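Local coordinates for ADP-ribosylating toxin CARDS (Mycoplasma pneumoniae, PDB 4TLV), which transfers ADP-ribosyl groups from NAD(+) to multiple target proteins and elicits vacuolization and loss of epithelial integrity in mammalian host cells, at residues W317-I323 with Q362-M366; S221-S225 with Q430-A436; H163-R168 with K270-D274; F62-W66 with C249-K253. All coordinates share one frame; numbering follows the deposited sequence.

Contact 1: W317-I323 with Q362-M366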
loop_
_atom_site.group_PDB
_atom_site.type_symbol
_atom_site.label_atom_id
_atom_site.label_comp_id
_atom_site.label_asym_id
_atom_site.label_seq_id
_atom_site.Cartn_x
_atom_site.Cartn_y
_atom_site.Cartn_z
ATOM N N TRP A 317 6.047 -12.018 -3.218
ATOM C CA TRP A 317 6.341 -10.607 -3.058
ATOM C C TRP A 317 5.179 -9.889 -3.744
ATOM O O TRP A 317 4.920 -10.132 -4.924
ATOM C CB TRP A 317 7.672 -10.301 -3.749
ATOM C CG TRP A 317 8.195 -8.887 -3.596
ATOM C CD1 TRP A 317 8.097 -8.081 -2.499
ATOM C CD2 TRP A 317 8.923 -8.152 -4.575
ATOM N NE1 TRP A 317 8.699 -6.859 -2.753
ATOM C CE2 TRP A 317 9.227 -6.890 -4.016
ATOM C CE3 TRP A 317 9.350 -8.435 -5.881
ATOM C CZ2 TRP A 317 9.916 -5.906 -4.727
ATOM C CZ3 TRP A 317 10.047 -7.470 -6.575
ATOM C CH2 TRP A 317 10.321 -6.214 -5.998
ATOM N N ASP A 318 4.472 -9.033 -3.009
ATOM C CA ASP A 318 3.272 -8.373 -3.553
ATOM C C ASP A 318 3.485 -6.898 -3.930
ATOM O O ASP A 318 4.570 -6.354 -3.762
ATOM C CB ASP A 318 2.056 -8.548 -2.612
ATOM C CG ASP A 318 2.143 -7.686 -1.340
ATOM O OD1 ASP A 318 2.893 -6.687 -1.295
ATOM O OD2 ASP A 318 1.426 -8.009 -0.372
ATOM N N VAL A 319 2.439 -6.256 -4.453
ATOM C CA VAL A 319 2.567 -4.906 -4.993
ATOM C C VAL A 319 2.690 -3.834 -3.917
ATOM O O VAL A 319 3.002 -2.685 -4.232
ATOM C CB VAL A 319 1.370 -4.544 -5.891
ATOM C CG1 VAL A 319 1.521 -5.211 -7.270
ATOM C CG2 VAL A 319 0.062 -4.951 -5.203
ATOM N N TYR A 320 2.479 -4.216 -2.656
ATOM C CA TYR A 320 2.775 -3.321 -1.527
ATOM C C TYR A 320 4.228 -3.505 -1.100
ATOM O O TYR A 320 4.671 -2.922 -0.118
ATOM C CB TYR A 320 1.841 -3.616 -0.341
ATOM C CG TYR A 320 0.398 -3.313 -0.647
ATOM C CD1 TYR A 320 -0.060 -2.007 -0.689
ATOM C CD2 TYR A 320 -0.498 -4.325 -0.913
ATOM C CE1 TYR A 320 -1.390 -1.721 -1.002
ATOM C CE2 TYR A 320 -1.816 -4.046 -1.222
ATOM C CZ TYR A 320 -2.251 -2.739 -1.266
ATOM O OH TYR A 320 -3.571 -2.467 -1.559
ATOM N N GLN A 321 4.956 -4.317 -1.863
ATOM C CA GLN A 321 6.359 -4.645 -1.581
ATOM C C GLN A 321 6.578 -5.639 -0.434
ATOM O O GLN A 321 7.704 -5.782 0.046
ATOM C CB GLN A 321 7.207 -3.376 -1.346
ATOM C CG GLN A 321 7.289 -2.443 -2.541
ATOM C CD GLN A 321 8.242 -1.265 -2.313
ATOM O OE1 GLN A 321 7.686 -0.073 -2.203
ATOM N NE2 GLN A 321 9.468 -1.439 -2.221
ATOM N N ARG A 322 5.523 -6.336 -0.007
ATOM C CA ARG A 322 5.637 -7.230 1.133
ATOM C C ARG A 322 6.025 -8.619 0.675
ATOM O O ARG A 322 5.611 -9.072 -0.391
ATOM C CB ARG A 322 4.317 -7.306 1.897
ATOM C CG ARG A 322 3.763 -5.932 2.321
ATOM C CD ARG A 322 2.392 -6.103 3.008
ATOM N NE ARG A 322 1.375 -6.588 2.084
ATOM C CZ ARG A 322 0.070 -6.577 2.349
ATOM N NH1 ARG A 322 -0.360 -6.100 3.512
ATOM N NH2 ARG A 322 -0.810 -7.074 1.471
ATOM N N ILE A 323 6.828 -9.297 1.477
ATOM C CA ILE A 323 7.082 -10.711 1.227
ATOM C C ILE A 323 6.214 -11.499 2.204
ATOM O O ILE A 323 6.462 -11.475 3.413
ATOM C CB ILE A 323 8.579 -11.051 1.451
ATOM C CG1 ILE A 323 9.450 -10.206 0.521
ATOM C CG2 ILE A 323 8.827 -12.543 1.240
ATOM C CD1 ILE A 323 10.937 -10.164 0.931
ATOM N N GLN A 362 7.746 -3.611 6.507
ATOM C CA GLN A 362 7.428 -4.809 5.719
ATOM C C GLN A 362 7.670 -4.619 4.220
ATOM O O GLN A 362 7.307 -5.483 3.419
ATOM C CB GLN A 362 5.971 -5.259 5.934
ATOM C CG GLN A 362 5.582 -5.563 7.387
ATOM C CD GLN A 362 4.094 -5.867 7.539
ATOM O OE1 GLN A 362 3.351 -5.931 6.561
ATOM N NE2 GLN A 362 3.656 -6.064 8.773
ATOM N N LYS A 363 8.267 -3.500 3.826
ATOM C CA LYS A 363 8.490 -3.247 2.406
ATOM C C LYS A 363 9.923 -3.572 1.972
ATOM O O LYS A 363 10.890 -3.197 2.644
ATOM C CB LYS A 363 8.096 -1.815 2.042
ATOM C CG LYS A 363 6.598 -1.514 2.327
ATOM C CD LYS A 363 6.196 -0.174 1.706
ATOM C CE LYS A 363 4.750 0.210 2.039
ATOM N NZ LYS A 363 3.752 -0.891 1.710
ATOM N N TRP A 364 10.034 -4.261 0.837
ATOM C CA TRP A 364 11.305 -4.797 0.339
ATOM C C TRP A 364 11.468 -4.478 -1.137
ATOM O O TRP A 364 10.478 -4.397 -1.863
ATOM C CB TRP A 364 11.327 -6.318 0.499
ATOM C CG TRP A 364 11.134 -6.759 1.929
ATOM C CD1 TRP A 364 9.951 -7.102 2.541
ATOM C CD2 TRP A 364 12.154 -6.881 2.925
ATOM N NE1 TRP A 364 10.183 -7.429 3.852
ATOM C CE2 TRP A 364 11.528 -7.313 4.113
ATOM C CE3 TRP A 364 13.546 -6.683 2.923
ATOM C CZ2 TRP A 364 12.244 -7.540 5.303
ATOM C CZ3 TRP A 364 14.263 -6.925 4.109
ATOM C CH2 TRP A 364 13.609 -7.350 5.274
ATOM N N LYS A 365 12.708 -4.293 -1.576
ATOM C CA LYS A 365 13.011 -4.103 -2.996
ATOM C C LYS A 365 13.870 -5.276 -3.409
ATOM O O LYS A 365 14.639 -5.787 -2.595
ATOM C CB LYS A 365 13.832 -2.824 -3.222
ATOM C CG LYS A 365 13.077 -1.508 -3.137
ATOM C CD LYS A 365 14.088 -0.336 -3.085
ATOM C CE LYS A 365 15.082 -0.568 -1.944
ATOM N NZ LYS A 365 16.063 0.535 -1.725
ATOM N N MET A 366 13.746 -5.707 -4.662
ATOM C CA MET A 366 14.585 -6.781 -5.181
ATOM C C MET A 366 15.243 -6.329 -6.473
ATOM O O MET A 366 14.571 -6.102 -7.477
ATOM C CB MET A 366 13.769 -8.036 -5.415
ATOM C CG MET A 366 13.061 -8.507 -4.144
ATOM S SD MET A 366 12.492 -10.178 -4.312
ATOM C CE MET A 366 11.503 -10.326 -2.822
HETATM O O HOH W 1 7.054 -8.137 4.046
#
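The amide of Q321 reaches the carbonyl of W364 from an unusual quarter: NE2 lies 3.1 Å from W364 O but stands 67° out of the carbonyl plane, off either lone pair. Its other partner is the carboxylate of E381. The indole NE1 of W317 adds a weak bond to the same W364 O, and in return W364 N donates to Q321 O (2.9 Å). K363 runs straight from CB to CE and bends at its last torsion, chi4 -52°, which brings NZ to Y320 O at 2.9 Å on a lone pair in the carbonyl plane; V357 O is a second acceptor.

On the apolar side, M366 slides along one face of the W317 indole in the opposite direction to it. CG lies 3.9 Å above the centroid of the six-membered ring, SD makes a Met-aromatic contact there, and CE ends near W317 CG. I323 crosses W364 at about a right angle, its CD1 3.7 Å over the centroid of the five-membered ring. The buried backbone is bridged by water 1, between I323 N and Q362 O. Within the loop, R322 grips D318 OD2 side-on with NE and NH2, and R322 N binds OD1. Through the bonds that cross the contact, the type I turn D318 to Q321 packs on the start of strand 364-368 within the D2 beta-trefoil.

Contact 2: S221-S225 with Q430-A436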
loop_
_atom_site.group_PDB
_atom_site.type_symbol
_atom_site.label_atom_id
_atom_site.label_comp_id
_atom_site.label_asym_id
_atom_site.label_seq_id
_atom_site.Cartn_x
_atom_site.Cartn_y
_atom_site.Cartn_z
ATOM N N SER A 221 -0.093 -8.012 -15.190
ATOM C CA SER A 221 0.464 -9.328 -14.862
ATOM C C SER A 221 0.257 -9.730 -13.411
ATOM O O SER A 221 0.109 -8.882 -12.532
ATOM C CB SER A 221 1.949 -9.449 -15.226
ATOM O OG SER A 221 2.188 -9.031 -16.559
ATOM N N GLU A 222 0.223 -11.040 -13.195
ATOM C CA GLU A 222 0.060 -11.621 -11.872
ATOM C C GLU A 222 -1.165 -11.089 -11.138
ATOM O O GLU A 222 -1.152 -10.921 -9.919
ATOM C CB GLU A 222 1.325 -11.434 -11.047
ATOM C CG GLU A 222 2.440 -12.323 -11.554
ATOM C CD GLU A 222 3.719 -12.133 -10.783
ATOM O OE1 GLU A 222 4.221 -10.987 -10.737
ATOM O OE2 GLU A 222 4.202 -13.136 -10.229
ATOM N N GLY A 223 -2.225 -10.854 -11.897
ATOM C CA GLY A 223 -3.504 -10.473 -11.313
ATOM C C GLY A 223 -3.621 -8.992 -11.003
ATOM O O GLY A 223 -4.657 -8.536 -10.505
ATOM N N THR A 224 -2.567 -8.245 -11.292
ATOM C CA THR A 224 -2.472 -6.847 -10.873
ATOM C C THR A 224 -3.224 -5.917 -11.820
ATOM O O THR A 224 -3.094 -6.041 -13.030
ATOM C CB THR A 224 -0.984 -6.420 -10.777
ATOM O OG1 THR A 224 -0.317 -7.309 -9.882
ATOM C CG2 THR A 224 -0.835 -4.993 -10.267
ATOM N N SER A 225 -4.028 -5.013 -11.256
ATOM C CA SER A 225 -4.740 -3.994 -12.026
ATOM C C SER A 225 -3.974 -2.679 -11.977
ATOM O O SER A 225 -3.432 -2.326 -10.934
ATOM C CB SER A 225 -6.128 -3.743 -11.412
ATOM O OG SER A 225 -6.835 -4.947 -11.218
ATOM N N GLN A 430 9.192 -15.796 -11.099
ATOM C CA GLN A 430 8.136 -14.843 -10.739
ATOM C C GLN A 430 8.244 -14.357 -9.296
ATOM O O GLN A 430 7.682 -13.327 -8.947
ATOM C CB GLN A 430 6.732 -15.386 -11.040
ATOM C CG GLN A 430 6.257 -16.462 -10.085
ATOM C CD GLN A 430 4.875 -16.930 -10.457
ATOM O OE1 GLN A 430 3.917 -16.712 -9.568
ATOM N NE2 GLN A 430 4.665 -17.463 -11.556
ATOM N N PHE A 431 8.997 -15.061 -8.460
ATOM C CA PHE A 431 9.156 -14.570 -7.099
ATOM C C PHE A 431 9.675 -13.134 -7.057
ATOM O O PHE A 431 9.230 -12.324 -6.240
ATOM C CB PHE A 431 10.056 -15.457 -6.225
ATOM C CG PHE A 431 10.157 -14.947 -4.823
ATOM C CD1 PHE A 431 9.067 -15.022 -3.982
ATOM C CD2 PHE A 431 11.308 -14.324 -4.367
ATOM C CE1 PHE A 431 9.138 -14.511 -2.683
ATOM C CE2 PHE A 431 11.376 -13.833 -3.082
ATOM C CZ PHE A 431 10.281 -13.923 -2.245
ATOM N N VAL A 432 10.609 -12.802 -7.947
ATOM C CA VAL A 432 11.228 -11.484 -7.911
ATOM C C VAL A 432 10.454 -10.426 -8.707
ATOM O O VAL A 432 11.033 -9.459 -9.212
ATOM C CB VAL A 432 12.716 -11.543 -8.329
ATOM C CG1 VAL A 432 13.483 -12.453 -7.353
ATOM C CG2 VAL A 432 12.853 -12.038 -9.761
ATOM N N THR A 433 9.134 -10.611 -8.775
ATOM C CA THR A 433 8.214 -9.645 -9.349
ATOM C C THR A 433 7.065 -9.444 -8.357
ATOM O O THR A 433 6.831 -10.280 -7.511
ATOM C CB THR A 433 7.634 -10.139 -10.689
ATOM O OG1 THR A 433 6.823 -11.290 -10.461
ATOM C CG2 THR A 433 8.774 -10.514 -11.663
ATOM N N MET A 434 6.343 -8.339 -8.471
ATOM C CA MET A 434 5.319 -8.013 -7.487
ATOM C C MET A 434 3.927 -8.420 -7.968
ATOM O O MET A 434 3.393 -7.835 -8.904
ATOM C CB MET A 434 5.382 -6.512 -7.151
ATOM C CG MET A 434 6.589 -6.131 -6.320
ATOM S SD MET A 434 6.814 -4.350 -6.247
ATOM C CE MET A 434 7.846 -4.095 -7.651
ATOM N N ARG A 435 3.345 -9.419 -7.311
ATOM C CA ARG A 435 2.053 -9.965 -7.714
ATOM C C ARG A 435 0.944 -9.212 -6.982
ATOM O O ARG A 435 1.203 -8.493 -6.014
ATOM C CB ARG A 435 1.963 -11.456 -7.368
ATOM C CG ARG A 435 1.854 -11.762 -5.863
ATOM C CD ARG A 435 1.336 -13.218 -5.591
ATOM N NE ARG A 435 2.235 -14.219 -6.182
ATOM C CZ ARG A 435 2.091 -15.539 -6.072
ATOM N NH1 ARG A 435 1.092 -16.040 -5.364
ATOM N NH2 ARG A 435 2.977 -16.356 -6.652
ATOM N N ALA A 436 -0.288 -9.374 -7.451
ATOM C CA ALA A 436 -1.429 -8.751 -6.791
ATOM C C ALA A 436 -1.525 -9.216 -5.331
ATOM O O ALA A 436 -1.185 -10.347 -5.001
ATOM C CB ALA A 436 -2.735 -9.053 -7.563
HETATM O O HOH W 2 4.500 -13.957 -7.617
#
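The carboxylate of E222 lies nearly perpendicular to the Q430 amide, their planes 87° apart, and is steeply turned from the R435 guanidinium. Water 2 sits at the guanidinium edge, in its plane, accepts from R435 NE at 2.7 Å and lies 2.8 Å from E222 OE2, one of several acceptors for its protons. Acid and base thus meet through water. Both longer side chains have further ties: R435 NH2 binds E273 O, Q430 OE1 receives E273 N, and Q430 NE2 donates to E271 O.

The other oxygen, E222 OE1, approaches T433 OG1 to 2.6 Å. Because Q430 O is about as near, the single threonine proton may serve either acceptor. A chi1 of 66° sets T433 OG1 between its own backbone N and carbonyl carbon and turns it toward both acceptors. Further along, E222 CB packs on R435 CB (3.7 Å), and A436 N donates almost straight to E222 O (3.0 Å, 168°).

E222 and G223 are the central residues of a type I' turn, closed by T224 N to S221 O. The turn, in the region inferred to form the NAD(+)-binding pocket, is docked on the end of D2, forming an interdomain interface.

Contact 3: H163-R168 with K270-D274. With ACT (acetate ion), chain M.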
loop_
_atom_site.group_PDB
_atom_site.type_symbol
_atom_site.label_atom_id
_atom_site.label_comp_id
_atom_site.label_asym_id
_atom_site.label_seq_id
_atom_site.Cartn_x
_atom_site.Cartn_y
_atom_site.Cartn_z
ATOM N N HIS A 163 10.985 -20.595 -17.420
ATOM C CA HIS A 163 9.749 -21.000 -18.081
ATOM C C HIS A 163 8.782 -19.827 -18.080
ATOM O O HIS A 163 8.915 -18.903 -17.274
ATOM C CB HIS A 163 9.126 -22.233 -17.423
ATOM C CG HIS A 163 8.391 -21.939 -16.149
ATOM N ND1 HIS A 163 9.029 -21.790 -14.935
ATOM C CD2 HIS A 163 7.067 -21.791 -15.899
ATOM C CE1 HIS A 163 8.130 -21.554 -13.993
ATOM N NE2 HIS A 163 6.933 -21.548 -14.552
ATOM N N HIS A 164 7.833 -19.846 -19.004
ATOM C CA HIS A 164 6.903 -18.730 -19.184
ATOM C C HIS A 164 5.545 -19.064 -18.567
ATOM O O HIS A 164 4.779 -19.821 -19.144
ATOM C CB HIS A 164 6.727 -18.454 -20.674
ATOM C CG HIS A 164 8.012 -18.193 -21.391
ATOM N ND1 HIS A 164 8.165 -18.407 -22.745
ATOM C CD2 HIS A 164 9.208 -17.745 -20.943
ATOM C CE1 HIS A 164 9.397 -18.092 -23.103
ATOM N NE2 HIS A 164 10.053 -17.690 -22.029
ATOM N N PRO A 165 5.248 -18.518 -17.377
ATOM C CA PRO A 165 4.001 -18.921 -16.716
ATOM C C PRO A 165 2.775 -18.540 -17.560
ATOM O O PRO A 165 2.635 -17.384 -17.968
ATOM C CB PRO A 165 4.040 -18.146 -15.381
ATOM C CG PRO A 165 5.532 -17.811 -15.179
ATOM C CD PRO A 165 6.021 -17.550 -16.579
ATOM N N ALA A 166 1.905 -19.515 -17.815
ATOM C CA ALA A 166 0.745 -19.320 -18.682
ATOM C C ALA A 166 1.109 -18.683 -20.018
ATOM O O ALA A 166 0.319 -17.938 -20.594
ATOM C CB ALA A 166 -0.334 -18.493 -17.958
ATOM N N GLY A 167 2.319 -18.945 -20.503
ATOM C CA GLY A 167 2.726 -18.441 -21.805
ATOM C C GLY A 167 3.180 -16.990 -21.839
ATOM O O GLY A 167 3.304 -16.401 -22.919
ATOM N N ARG A 168 3.415 -16.400 -20.667
ATOM C CA ARG A 168 3.913 -15.025 -20.587
ATOM C C ARG A 168 5.342 -15.013 -20.056
ATOM O O ARG A 168 5.714 -15.867 -19.260
ATOM C CB ARG A 168 3.011 -14.157 -19.703
ATOM C CG ARG A 168 1.700 -13.757 -20.382
ATOM C CD ARG A 168 1.865 -12.475 -21.143
ATOM N NE ARG A 168 0.637 -12.061 -21.811
ATOM C CZ ARG A 168 0.476 -10.900 -22.429
ATOM N NH1 ARG A 168 1.459 -10.000 -22.446
ATOM N NH2 ARG A 168 -0.681 -10.632 -23.021
ATOM N N LYS A 270 -3.947 -16.028 -13.388
ATOM C CA LYS A 270 -3.669 -17.434 -13.700
ATOM C C LYS A 270 -2.168 -17.734 -13.827
ATOM O O LYS A 270 -1.770 -18.885 -13.880
ATOM C CB LYS A 270 -4.373 -17.857 -14.978
ATOM C CG LYS A 270 -3.820 -17.247 -16.232
ATOM C CD LYS A 270 -4.520 -17.828 -17.454
ATOM C CE LYS A 270 -4.109 -17.089 -18.711
ATOM N NZ LYS A 270 -4.840 -17.670 -19.888
ATOM N N GLU A 271 -1.348 -16.689 -13.895
ATOM C CA GLU A 271 0.101 -16.851 -13.931
ATOM C C GLU A 271 0.702 -17.293 -12.595
ATOM O O GLU A 271 1.870 -17.701 -12.557
ATOM C CB GLU A 271 0.773 -15.525 -14.360
ATOM C CG GLU A 271 0.446 -15.100 -15.785
ATOM C CD GLU A 271 0.730 -13.633 -16.087
ATOM O OE1 GLU A 271 0.995 -12.850 -15.152
ATOM O OE2 GLU A 271 0.683 -13.254 -17.283
ATOM N N LEU A 272 -0.043 -17.162 -11.493
ATOM C CA LEU A 272 0.576 -17.332 -10.169
ATOM C C LEU A 272 0.975 -18.776 -9.909
ATOM O O LEU A 272 0.220 -19.685 -10.221
ATOM C CB LEU A 272 -0.359 -16.857 -9.043
ATOM C CG LEU A 272 -0.823 -15.394 -9.146
ATOM C CD1 LEU A 272 -1.660 -15.026 -7.937
ATOM C CD2 LEU A 272 0.367 -14.460 -9.278
ATOM N N GLU A 273 2.157 -18.965 -9.325
ATOM C CA GLU A 273 2.655 -20.281 -8.935
ATOM C C GLU A 273 3.220 -20.170 -7.536
ATOM O O GLU A 273 3.672 -19.102 -7.133
ATOM C CB GLU A 273 3.796 -20.741 -9.863
ATOM C CG GLU A 273 3.425 -20.830 -11.327
ATOM C CD GLU A 273 4.640 -20.771 -12.266
ATOM O OE1 GLU A 273 5.774 -20.420 -11.821
ATOM O OE2 GLU A 273 4.443 -21.060 -13.461
ATOM N N ASP A 274 3.194 -21.275 -6.800
ATOM C CA ASP A 274 3.796 -21.334 -5.478
ATOM C C ASP A 274 5.307 -21.446 -5.616
ATOM O O ASP A 274 5.807 -22.371 -6.257
ATOM C CB ASP A 274 3.255 -22.542 -4.712
ATOM C CG ASP A 274 1.810 -22.362 -4.269
ATOM O OD1 ASP A 274 1.284 -21.226 -4.314
ATOM O OD2 ASP A 274 1.214 -23.370 -3.848
HETATM C C ACT M . 12.211 -20.652 -13.754
HETATM O O ACT M . 11.351 -19.861 -13.294
HETATM O OXT ACT M . 11.813 -21.499 -14.588
HETATM C CH3 ACT M . 13.649 -20.586 -13.336
HETATM O O HOH W 3 2.358 -21.767 -15.484
#
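H163 turns its CG into the space between its own backbone N and carbonyl carbon (chi1 78°), and E273, with CG beside its backbone N (chi1 -59°) and an extended chain beyond, comes to meet it from the opposite direction. The acid belongs to the KELED motif, 270-274, which is involved in trafficking to the host endoplasmic reticulum; here it lies along a loop of the mART domain. H163 NE2 donates to E273 OE2 at 2.8 Å, nearly straight at 172°, on the syn side of the carboxylate. Ring and carboxylate are almost coplanar, with E273 CD at the ring edge, in its plane. Water 3 gives OE2 a further donor and accepts from A166 N.

P165 crosses E273 at about a right angle, its CB 3.5 Å from E273 OE2 and 3.6 Å from E271 O. K270 and E271 make mainly carbon contacts across the segments. K270 lies along the A166 methyl at the exposed end, and E271 places OE2 beside the aliphatic part of R168, 3.3 Å from CG. The polar bonds of that last pair lie elsewhere: E271 OE1 accepts from E222 N, and R168 NH1 donates to W66 O. At the histidine ring's other nitrogen, H163 ND1 donates to OXT of an acetate, probably from the crystallisation liquor, at 2.8 Å, and H163 N donates to the same oxygen at 3.1 Å.

Contact 4: F62-W66 with C249-K253. With SO4 (sulfate ion), chain H.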
loop_
_atom_site.group_PDB
_atom_site.type_symbol
_atom_site.label_atom_id
_atom_site.label_comp_id
_atom_site.label_asym_id
_atom_site.label_seq_id
_atom_site.Cartn_x
_atom_site.Cartn_y
_atom_site.Cartn_z
ATOM N N PHE A 62 3.805 -0.878 -13.340
ATOM C CA PHE A 62 3.081 -1.204 -14.583
ATOM C C PHE A 62 4.085 -1.547 -15.674
ATOM O O PHE A 62 3.806 -2.342 -16.569
ATOM C CB PHE A 62 2.193 -0.037 -15.065
ATOM C CG PHE A 62 2.964 1.072 -15.745
ATOM C CD1 PHE A 62 3.580 2.070 -14.994
ATOM C CD2 PHE A 62 3.102 1.101 -17.127
ATOM C CE1 PHE A 62 4.317 3.087 -15.603
ATOM C CE2 PHE A 62 3.846 2.125 -17.752
ATOM C CZ PHE A 62 4.446 3.118 -16.983
ATOM N N PHE A 63 5.255 -0.930 -15.582
ATOM C CA PHE A 63 6.268 -1.028 -16.620
ATOM C C PHE A 63 6.926 -2.421 -16.645
ATOM O O PHE A 63 7.584 -2.789 -17.624
ATOM C CB PHE A 63 7.302 0.098 -16.414
ATOM C CG PHE A 63 8.169 0.359 -17.612
ATOM C CD1 PHE A 63 7.624 0.852 -18.784
ATOM C CD2 PHE A 63 9.535 0.142 -17.552
ATOM C CE1 PHE A 63 8.427 1.112 -19.884
ATOM C CE2 PHE A 63 10.339 0.394 -18.646
ATOM C CZ PHE A 63 9.780 0.881 -19.815
ATOM N N GLY A 64 6.733 -3.197 -15.579
ATOM C CA GLY A 64 7.184 -4.579 -15.542
ATOM C C GLY A 64 6.180 -5.618 -16.038
ATOM O O GLY A 64 6.324 -6.807 -15.729
ATOM N N SER A 65 5.148 -5.192 -16.777
ATOM C CA SER A 65 4.171 -6.135 -17.338
ATOM C C SER A 65 4.870 -7.197 -18.182
ATOM O O SER A 65 5.814 -6.885 -18.907
ATOM C CB SER A 65 3.181 -5.412 -18.248
ATOM O OG SER A 65 2.343 -4.549 -17.507
ATOM N N TRP A 66 4.378 -8.429 -18.118
ATOM C CA TRP A 66 5.046 -9.545 -18.771
ATOM C C TRP A 66 4.704 -9.606 -20.261
ATOM O O TRP A 66 3.634 -9.181 -20.679
ATOM C CB TRP A 66 4.660 -10.860 -18.100
ATOM C CG TRP A 66 5.074 -10.983 -16.657
ATOM C CD1 TRP A 66 5.726 -10.049 -15.881
ATOM C CD2 TRP A 66 4.862 -12.121 -15.826
ATOM N NE1 TRP A 66 5.930 -10.561 -14.618
ATOM C CE2 TRP A 66 5.406 -11.822 -14.559
ATOM C CE3 TRP A 66 4.255 -13.368 -16.032
ATOM C CZ2 TRP A 66 5.359 -12.733 -13.499
ATOM C CZ3 TRP A 66 4.212 -14.268 -14.980
ATOM C CH2 TRP A 66 4.762 -13.940 -13.728
ATOM N N CYS A 249 -0.091 1.549 -24.810
ATOM C CA CYS A 249 -0.169 1.215 -23.388
ATOM C C CYS A 249 0.780 0.079 -23.046
ATOM O O CYS A 249 0.975 -0.855 -23.836
ATOM C CB CYS A 249 -1.593 0.824 -22.990
ATOM S SG CYS A 249 -2.807 2.183 -23.093
ATOM N N ILE A 250 1.359 0.143 -21.856
ATOM C CA ILE A 250 2.210 -0.934 -21.380
ATOM C C ILE A 250 1.442 -1.821 -20.392
ATOM O O ILE A 250 1.285 -1.476 -19.222
ATOM C CB ILE A 250 3.499 -0.370 -20.781
ATOM C CG1 ILE A 250 4.294 0.342 -21.887
ATOM C CG2 ILE A 250 4.340 -1.493 -20.151
ATOM C CD1 ILE A 250 5.536 1.005 -21.403
ATOM N N ALA A 251 0.966 -2.962 -20.887
ATOM C CA ALA A 251 0.095 -3.858 -20.128
ATOM C C ALA A 251 -0.117 -5.121 -20.960
ATOM O O ALA A 251 0.091 -5.087 -22.179
ATOM C CB ALA A 251 -1.242 -3.186 -19.859
ATOM N N GLU A 252 -0.529 -6.215 -20.316
ATOM C CA GLU A 252 -0.867 -7.432 -21.055
ATOM C C GLU A 252 -2.107 -7.171 -21.891
ATOM O O GLU A 252 -2.238 -7.691 -23.008
ATOM C CB GLU A 252 -1.119 -8.622 -20.119
ATOM C CG GLU A 252 0.077 -9.030 -19.255
ATOM C CD GLU A 252 -0.081 -10.444 -18.673
ATOM O OE1 GLU A 252 -1.071 -11.143 -19.012
ATOM O OE2 GLU A 252 0.796 -10.863 -17.892
ATOM N N LYS A 253 -3.009 -6.346 -21.358
ATOM C CA LYS A 253 -4.316 -6.177 -21.968
ATOM C C LYS A 253 -5.094 -5.094 -21.242
ATOM O O LYS A 253 -4.815 -4.814 -20.081
ATOM C CB LYS A 253 -5.054 -7.512 -21.847
ATOM C CG LYS A 253 -6.440 -7.565 -22.419
ATOM C CD LYS A 253 -7.118 -8.850 -21.930
ATOM C CE LYS A 253 -8.565 -8.914 -22.370
ATOM N NZ LYS A 253 -9.331 -9.894 -21.548
HETATM S S SO4 H . -8.240 -13.132 -21.326
HETATM O O1 SO4 H . -7.661 -11.897 -21.842
HETATM O O2 SO4 H . -9.200 -12.814 -20.271
HETATM O O3 SO4 H . -7.167 -13.988 -20.825
HETATM O O4 SO4 H . -8.942 -13.823 -22.407
#
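I250 is pressed against two phenylalanines at the tight end of this contact, whereas at the other E252 lies more loosely along W66, its CG 3.8 Å from W66 O. I250 CD1 meets the edge of the F63 ring, 3.3 Å from CE1, a close fit for two carbons. The I250 CB lies 3.9 Å from F62 CE2, and the CG2 branch reaches F62 O. F63 CB lies over the centre of one face of the F62 ring. The carbonyl I250 O, buried at the edge of the F62 ring and in its plane, has no polar partner.

Two donors grip F62 O: S65 N and S65 OG, the latter at 2.8 Å in the carbonyl plane. S65 OG also rests on A251 CA at 3.5 Å. Toward the looser end E252 OE2 comes within 3.9 Å of W66 CB, although its hydrogen bond goes to S221 OG. Beyond it the exposed K253 salt-bridges D255 and binds a sulfate, probably from the crystallisation liquor, NZ to O1 2.6 Å.

C249 is disulfide-bonded to C232; the packing seats this cross-linked segment of the inferred NAD(+)-binding region on the mART domain, a pertussis toxin S1-like ADP-ribosyltransferase.

Along the chain the contacts open in the order 4, 3, 2, 1. Contacts 2, 3 and 4 form one continuous junction, their centres 10 to 15 Å apart, and their segments alternate in sequence. Contact 1 lies within D2, between the two segments of contact 2; centred about 11 Å from contact 2 and about 19 Å from contacts 3 and 4, it touches contact 2 through W317 O and R435 N (2.9 Å). The loops of contacts 3 and 4 lead into the paired antiparallel strands 168-181 and 67-68. Contacts 2 to 4 join the mART domain, the inferred NAD(+)-pocket region, the KELED segment and D2, whereas contact 1 lies inside the D2 trefoil.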